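Local coordinates for protein DegQ (Legionella fallonii, PDB 3PV2) that acts as an HtrA-family chaperone-protease with a trypsin-type protease domain and two PDZ domains, assembling into large twelve-subunit self-compartmentalizing particles, at residues G151-A156 / F174-A179; F193-A198 / I233-P238. All coordinates share one frame; numbering follows the deposited sequence.

Overall arrangement
Both contacts belong to the same six-stranded antiparallel barrel, the second of the two barrels of the trypsin-type protease domain. Interaction 1 pairs strand 153-158 with strand 171-179; interaction 2, which follows it along the chain, pairs strand 194-196 with strand 234-238. Their centres lie about 8 Å apart, because strands 171-179 and 194-196 are themselves neighbours, so four strands run side by side through the two contacts. S178 and A179 both face Q195 in a classic beta bulge where they join. Across the same seam D197 OD1 meets the backbone N of I176. Both contacts also touch a second subunit, so this part of the barrel wall doubles as an assembly surface.

Interaction 1 (G151-A156 / F174-A179); sequences GDFVVA and FGIVSA
F153 and F174 meet where two antiparallel strands of the protease barrel run together, with F153 CD2 3.5 Å from F174 CZ. Their planes are near parallel, at 20°, but slid so far apart that the rings hardly overlap. I176 CG2 closes obliquely on the same F153 ring atom, CD2, at 3.5 Å. I176 can do this because its CG2 stands anti to the carbonyl carbon while CG1 takes the crowded position (chi1 62°) and sends CD1 toward the CA of G151.

That junction is close-packed, and so is the buried side, where V154 CG1 packs at 3.6 Å on V177 CG2, the two side chains crossing at about a right angle; L209 and T196 adjoin V154 there. Between the two faces the backbones are bonded: V154 and G175 exchange a pair, with V154 N to G175 O at 2.8 Å, and V177 N reaches D152 O at 2.9 Å. G151 N adds a bond to V177 O, also 2.9 Å, carrying the pairing back before the start of strand 153-158.

The looser contact is V155 CG2 at the F174 edge, 4.0 Å from CD1. Both phenylalanines are partly exposed within the assembly, and neighbouring subunits close in here: F153 meets F174 of a second subunit edge-to-face, and F174 meets F153 of a third in the same way. The buried carboxylate of D152 is engaged at both oxygens: OD1 bonds S20 OG of the second subunit and OD2 the backbone N of E149.

Chemically, the contact is two-sided: backbone bonds and valines weld the barrel wall, while the aromatic pair belongs to a phenylalanine cluster that spans subunits.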
ATOM      1  N   GLY B 151       4.266  50.274 -15.658  1.00 43.34           N
ATOM      2  CA  GLY B 151       3.999  51.226 -14.628  1.00 42.14           C
ATOM      3  C   GLY B 151       2.732  52.045 -14.846  1.00 41.80           C
ATOM      4  O   GLY B 151       2.284  52.730 -13.914  1.00 40.34           O
ATOM      5  N   ASP B 152       2.136  51.941 -16.015  1.00 41.62           N
ATOM      6  CA  ASP B 152       0.857  52.588 -16.248  1.00 43.85           C
ATOM      7  C   ASP B 152      -0.199  51.859 -15.439  1.00 42.19           C
ATOM      8  O   ASP B 152      -0.178  50.623 -15.390  1.00 40.82           O
ATOM      9  CB  ASP B 152       0.377  52.498 -17.723  1.00 43.55           C
ATOM     10  CG  ASP B 152       1.162  53.420 -18.717  1.00 49.08           C
ATOM     11  OD1 ASP B 152       1.686  54.493 -18.348  1.00 52.08           O
ATOM     12  OD2 ASP B 152       1.162  53.064 -19.933  1.00 54.57           O
ATOM     13  N   PHE B 153      -1.197  52.593 -14.939  1.00 41.38           N
ATOM     14  CA  PHE B 153      -2.289  51.991 -14.188  1.00 39.61           C
ATOM     15  C   PHE B 153      -3.352  51.363 -15.070  1.00 39.65           C
ATOM     16  O   PHE B 153      -3.669  51.835 -16.154  1.00 41.81           O
ATOM     17  CB  PHE B 153      -2.880  52.980 -13.169  1.00 40.20           C
ATOM     18  CG  PHE B 153      -1.883  53.462 -12.109  1.00 41.47           C
ATOM     19  CD1 PHE B 153      -1.498  54.804 -12.047  1.00 42.52           C
ATOM     20  CD2 PHE B 153      -1.434  52.609 -11.124  1.00 36.53           C
ATOM     21  CE1 PHE B 153      -0.654  55.248 -11.055  1.00 44.60           C
ATOM     22  CE2 PHE B 153      -0.574  53.052 -10.173  1.00 41.20           C
ATOM     23  CZ  PHE B 153      -0.195  54.400 -10.139  1.00 42.75           C
ATOM     24  N   VAL B 154      -3.888  50.248 -14.621  1.00 38.77           N
ATOM     25  CA  VAL B 154      -4.880  49.544 -15.382  1.00 37.45           C
ATOM     26  C   VAL B 154      -5.933  48.947 -14.506  1.00 36.58           C
ATOM     27  O   VAL B 154      -5.707  48.674 -13.314  1.00 36.23           O
ATOM     28  CB  VAL B 154      -4.222  48.409 -16.213  1.00 38.60           C
ATOM     29  CG1 VAL B 154      -3.208  49.004 -17.245  1.00 38.76           C
ATOM     30  CG2 VAL B 154      -3.562  47.366 -15.300  1.00 36.60           C
ATOM     31  N   VAL B 155      -7.106  48.736 -15.103  1.00 36.48           N
ATOM     32  CA  VAL B 155      -8.170  47.981 -14.455  1.00 36.13           C
ATOM     33  C   VAL B 155      -8.599  46.815 -15.294  1.00 36.01           C
ATOM     34  O   VAL B 155      -8.771  46.935 -16.481  1.00 35.72           O
ATOM     35  CB  VAL B 155      -9.366  48.894 -14.117  1.00 36.96           C
ATOM     36  CG1 VAL B 155     -10.588  48.029 -13.671  1.00 36.90           C
ATOM     37  CG2 VAL B 155      -8.953  49.866 -13.037  1.00 34.48           C
ATOM     38  N   ALA B 156      -8.707  45.644 -14.693  1.00 35.93           N
ATOM     39  CA  ALA B 156      -9.306  44.513 -15.424  1.00 37.04           C
ATOM     40  C   ALA B 156     -10.746  44.341 -15.039  1.00 37.63           C
ATOM     41  O   ALA B 156     -11.034  44.175 -13.884  1.00 37.97           O
ATOM     42  CB  ALA B 156      -8.519  43.161 -15.131  1.00 35.31           C
ATOM     43  N   PHE B 174      -7.459  46.113  -9.906  1.00 35.29           N
ATOM     44  CA  PHE B 174      -6.578  47.234 -10.102  1.00 35.34           C
ATOM     45  C   PHE B 174      -5.109  46.790 -10.020  1.00 34.97           C
ATOM     46  O   PHE B 174      -4.707  45.936  -9.179  1.00 35.24           O
ATOM     47  CB  PHE B 174      -6.830  48.290  -9.037  1.00 35.24           C
ATOM     48  CG  PHE B 174      -5.990  49.549  -9.206  1.00 35.95           C
ATOM     49  CD1 PHE B 174      -6.366  50.546 -10.123  1.00 38.41           C
ATOM     50  CD2 PHE B 174      -4.895  49.758  -8.440  1.00 37.82           C
ATOM     51  CE1 PHE B 174      -5.567  51.698 -10.295  1.00 38.71           C
ATOM     52  CE2 PHE B 174      -4.106  50.942  -8.548  1.00 36.71           C
ATOM     53  CZ  PHE B 174      -4.465  51.895  -9.520  1.00 37.54           C
ATOM     54  N   GLY B 175      -4.306  47.341 -10.932  1.00 35.08           N
ATOM     55  CA  GLY B 175      -2.864  47.220 -10.802  1.00 35.28           C
ATOM     56  C   GLY B 175      -2.167  48.055 -11.862  1.00 35.77           C
ATOM     57  O   GLY B 175      -2.730  49.065 -12.356  1.00 35.72           O
ATOM     58  N   ILE B 176      -0.922  47.664 -12.134  1.00 35.18           N
ATOM     59  CA  ILE B 176      -0.111  48.261 -13.205  1.00 35.48           C
ATOM     60  C   ILE B 176       0.259  47.287 -14.308  1.00 36.32           C
ATOM     61  O   ILE B 176       0.143  46.070 -14.129  1.00 36.57           O
ATOM     62  CB  ILE B 176       1.184  48.857 -12.626  1.00 35.35           C
ATOM     63  CG1 ILE B 176       2.075  47.833 -11.986  1.00 33.42           C
ATOM     64  CG2 ILE B 176       0.899  50.048 -11.655  1.00 33.16           C
ATOM     65  CD1 ILE B 176       3.483  48.386 -11.862  1.00 33.04           C
ATOM     66  N   VAL B 177       0.613  47.803 -15.476  1.00 37.62           N
ATOM     67  CA  VAL B 177       1.242  47.017 -16.513  1.00 37.79           C
ATOM     68  C   VAL B 177       2.584  46.629 -15.917  1.00 38.20           C
ATOM     69  O   VAL B 177       3.374  47.485 -15.487  1.00 37.47           O
ATOM     70  CB  VAL B 177       1.440  47.896 -17.747  1.00 39.45           C
ATOM     71  CG1 VAL B 177       2.227  47.157 -18.823  1.00 42.46           C
ATOM     72  CG2 VAL B 177       0.165  48.293 -18.303  1.00 36.72           C
ATOM     73  N   SER B 178       2.825  45.333 -15.756  1.00 39.35           N
ATOM     74  CA  SER B 178       4.048  44.877 -15.084  1.00 40.52           C
ATOM     75  C   SER B 178       5.162  44.524 -16.060  1.00 42.19           C
ATOM     76  O   SER B 178       6.324  44.546 -15.685  1.00 40.61           O
ATOM     77  CB  SER B 178       3.757  43.582 -14.359  1.00 40.91           C
ATOM     78  OG  SER B 178       2.906  43.848 -13.305  1.00 42.76           O
ATOM     79  N   ALA B 179       4.784  44.098 -17.260  1.00 43.61           N
ATOM     80  CA  ALA B 179       5.779  43.725 -18.328  1.00 47.42           C
ATOM     81  C   ALA B 179       5.093  43.670 -19.695  1.00 50.51           C
ATOM     82  O   ALA B 179       3.863  43.490 -19.763  1.00 49.23           O
ATOM     83  CB  ALA B 179       6.419  42.377 -18.029  1.00 46.38           C
TER

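Interaction 2 (F193-A198 / I233-P238)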
ATOM      1  N   PHE B 193       1.881  39.309 -24.846  1.00 63.73           N
ATOM      2  CA  PHE B 193       0.883  39.613 -23.867  1.00 58.98           C
ATOM      3  C   PHE B 193       1.335  40.829 -23.095  1.00 54.00           C
ATOM      4  O   PHE B 193       2.503  41.106 -22.932  1.00 51.18           O
ATOM      5  CB  PHE B 193       0.742  38.506 -22.826  1.00 59.06           C
ATOM      6  CG  PHE B 193       0.095  37.266 -23.328  1.00 62.16           C
ATOM      7  CD1 PHE B 193      -1.220  37.269 -23.716  1.00 62.79           C
ATOM      8  CD2 PHE B 193       0.799  36.064 -23.353  1.00 67.70           C
ATOM      9  CE1 PHE B 193      -1.834  36.116 -24.168  1.00 65.60           C
ATOM     10  CE2 PHE B 193       0.195  34.898 -23.808  1.00 69.44           C
ATOM     11  CZ  PHE B 193      -1.134  34.925 -24.213  1.00 68.24           C
ATOM     12  N   ILE B 194       0.334  41.557 -22.647  1.00 49.38           N
ATOM     13  CA  ILE B 194       0.494  42.459 -21.572  1.00 45.27           C
ATOM     14  C   ILE B 194       0.466  41.651 -20.287  1.00 41.97           C
ATOM     15  O   ILE B 194      -0.357  40.775 -20.072  1.00 39.07           O
ATOM     16  CB  ILE B 194      -0.632  43.472 -21.588  1.00 45.51           C
ATOM     17  CG1 ILE B 194      -0.670  44.214 -22.923  1.00 46.04           C
ATOM     18  CG2 ILE B 194      -0.451  44.474 -20.503  1.00 39.86           C
ATOM     19  CD1 ILE B 194      -1.972  44.941 -23.134  1.00 42.64           C
ATOM     20  N   GLN B 195       1.380  41.964 -19.401  1.00 39.91           N
ATOM     21  CA  GLN B 195       1.379  41.325 -18.098  1.00 38.57           C
ATOM     22  C   GLN B 195       1.036  42.413 -17.094  1.00 37.60           C
ATOM     23  O   GLN B 195       1.556  43.542 -17.195  1.00 37.72           O
ATOM     24  CB  GLN B 195       2.722  40.667 -17.812  1.00 38.72           C
ATOM     25  CG  GLN B 195       2.905  40.337 -16.354  1.00 41.33           C
ATOM     26  CD  GLN B 195       4.247  39.620 -15.973  1.00 45.25           C
ATOM     27  OE1 GLN B 195       4.782  38.835 -16.748  1.00 45.86           O
ATOM     28  NE2 GLN B 195       4.752  39.893 -14.752  1.00 40.31           N
ATOM     29  N   THR B 196       0.197  42.069 -16.112  1.00 37.24           N
ATOM     30  CA  THR B 196      -0.295  43.014 -15.094  1.00 37.88           C
ATOM     31  C   THR B 196      -0.292  42.350 -13.737  1.00 37.16           C
ATOM     32  O   THR B 196      -0.316  41.122 -13.648  1.00 38.10           O
ATOM     33  CB  THR B 196      -1.759  43.391 -15.437  1.00 38.48           C
ATOM     34  OG1 THR B 196      -2.250  44.383 -14.531  1.00 43.24           O
ATOM     35  CG2 THR B 196      -2.627  42.230 -15.233  1.00 42.39           C
ATOM     36  N   ASP B 197      -0.253  43.126 -12.655  1.00 36.59           N
ATOM     37  CA  ASP B 197      -0.640  42.616 -11.333  1.00 36.78           C
ATOM     38  C   ASP B 197      -2.112  42.879 -10.948  1.00 37.30           C
ATOM     39  O   ASP B 197      -2.488  42.691  -9.841  1.00 37.58           O
ATOM     40  CB  ASP B 197       0.333  43.053 -10.229  1.00 38.11           C
ATOM     41  CG  ASP B 197       0.384  44.581 -10.034  1.00 37.97           C
ATOM     42  OD1 ASP B 197      -0.159  45.253 -10.933  1.00 37.23           O
ATOM     43  OD2 ASP B 197       0.963  45.028  -9.001  1.00 36.98           O
ATOM     44  N   ALA B 198      -2.965  43.189 -11.906  1.00 37.57           N
ATOM     45  CA  ALA B 198      -4.383  43.267 -11.673  1.00 38.54           C
ATOM     46  C   ALA B 198      -4.864  41.841 -11.829  1.00 40.46           C
ATOM     47  O   ALA B 198      -4.772  41.255 -12.918  1.00 40.57           O
ATOM     48  CB  ALA B 198      -5.058  44.221 -12.685  1.00 36.31           C
ATOM     49  N   ILE B 233      -0.030  37.365 -10.924  1.00 67.89           N
ATOM     50  CA  ILE B 233       0.252  37.857 -12.266  1.00 65.07           C
ATOM     51  C   ILE B 233      -0.842  37.471 -13.244  1.00 62.15           C
ATOM     52  O   ILE B 233      -1.160  36.297 -13.373  1.00 63.06           O
ATOM     53  CB  ILE B 233       1.507  37.161 -12.871  1.00 66.22           C
ATOM     54  CG1 ILE B 233       2.703  37.149 -11.902  1.00 65.35           C
ATOM     55  CG2 ILE B 233       1.847  37.777 -14.233  1.00 66.41           C
ATOM     56  CD1 ILE B 233       3.760  36.111 -12.296  1.00 68.45           C
ATOM     57  N   GLY B 234      -1.394  38.448 -13.945  1.00 57.04           N
ATOM     58  CA  GLY B 234      -2.298  38.165 -15.055  1.00 53.31           C
ATOM     59  C   GLY B 234      -1.864  38.731 -16.413  1.00 49.99           C
ATOM     60  O   GLY B 234      -0.896  39.512 -16.529  1.00 48.16           O
ATOM     61  N   PHE B 235      -2.631  38.364 -17.443  1.00 46.13           N
ATOM     62  CA  PHE B 235      -2.278  38.617 -18.812  1.00 43.51           C
ATOM     63  C   PHE B 235      -3.434  39.117 -19.594  1.00 41.54           C
ATOM     64  O   PHE B 235      -4.572  38.690 -19.359  1.00 39.97           O
ATOM     65  CB  PHE B 235      -1.809  37.331 -19.439  1.00 46.19           C
ATOM     66  CG  PHE B 235      -0.538  36.839 -18.883  1.00 48.21           C
ATOM     67  CD1 PHE B 235       0.655  37.352 -19.335  1.00 53.24           C
ATOM     68  CD2 PHE B 235      -0.528  35.921 -17.862  1.00 52.99           C
ATOM     69  CE1 PHE B 235       1.845  36.931 -18.808  1.00 54.80           C
ATOM     70  CE2 PHE B 235       0.683  35.475 -17.321  1.00 54.07           C
ATOM     71  CZ  PHE B 235       1.862  35.988 -17.796  1.00 55.53           C
ATOM     72  N   ALA B 236      -3.148  39.984 -20.562  1.00 39.19           N
ATOM     73  CA  ALA B 236      -4.140  40.508 -21.462  1.00 38.87           C
ATOM     74  C   ALA B 236      -3.560  40.469 -22.874  1.00 40.82           C
ATOM     75  O   ALA B 236      -2.344  40.665 -23.033  1.00 40.26           O
ATOM     76  CB  ALA B 236      -4.444  41.933 -21.114  1.00 37.84           C
ATOM     77  N   ILE B 237      -4.422  40.248 -23.869  1.00 41.75           N
ATOM     78  CA  ILE B 237      -4.029  40.256 -25.267  1.00 44.10           C
ATOM     79  C   ILE B 237      -4.169  41.686 -25.761  1.00 43.99           C
ATOM     80  O   ILE B 237      -5.226  42.274 -25.602  1.00 42.14           O
ATOM     81  CB  ILE B 237      -4.931  39.335 -26.087  1.00 45.88           C
ATOM     82  CG1 ILE B 237      -4.874  37.916 -25.478  1.00 48.98           C
ATOM     83  CG2 ILE B 237      -4.504  39.322 -27.592  1.00 46.51           C
ATOM     84  CD1 ILE B 237      -6.177  37.141 -25.687  1.00 50.36           C
ATOM     85  N   PRO B 238      -3.075  42.300 -26.258  1.00 44.91           N
ATOM     86  CA  PRO B 238      -3.137  43.741 -26.531  1.00 46.19           C
ATOM     87  C   PRO B 238      -4.126  44.102 -27.632  1.00 47.27           C
ATOM     88  O   PRO B 238      -4.279  43.378 -28.606  1.00 46.55           O
ATOM     89  CB  PRO B 238      -1.703  44.115 -26.960  1.00 47.96           C
ATOM     90  CG  PRO B 238      -1.015  42.826 -27.263  1.00 46.68           C
ATOM     91  CD  PRO B 238      -1.817  41.689 -26.697  1.00 46.77           C
TER
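I194 and A236 exchange two backbone hydrogen bonds, I194 N to A236 O at 2.8 Å and A236 N to I194 O at 2.9 Å. T196 and G234 form a second such pair, and between them Q195 and F235 are a non-hydrogen-bonded pair. CA-H...O contacts fill in, the shortest from F235 CA to I194 O at 3.2 Å.

Apolar contacts divide between the sheet's two faces. On the one carrying I194 and A236, I194 CD1 slides past P238 to lie 3.9 Å from its CB, with L209 and V177 nearby. On the other, F235 CD1 comes 3.7 Å from F193 CB; the ring planes stand at 60°, an oblique meeting. The edge of F193 also receives A236 O in its plane and I237 CG1. Q195, extended with CG anti to the backbone N (chi1 164°), lays its aliphatic stem on I233 CG2, CG at 3.5 Å.

Among side-chain polar groups, T196 OG1 accepts from A198 N at 3.0 Å, an ST turn, and also bonds I176 O. That double engagement fixes the threonine's rotation and ties the strand's end to its other neighbour, leaving hydrophobic packing and backbone bonds to join the two strands.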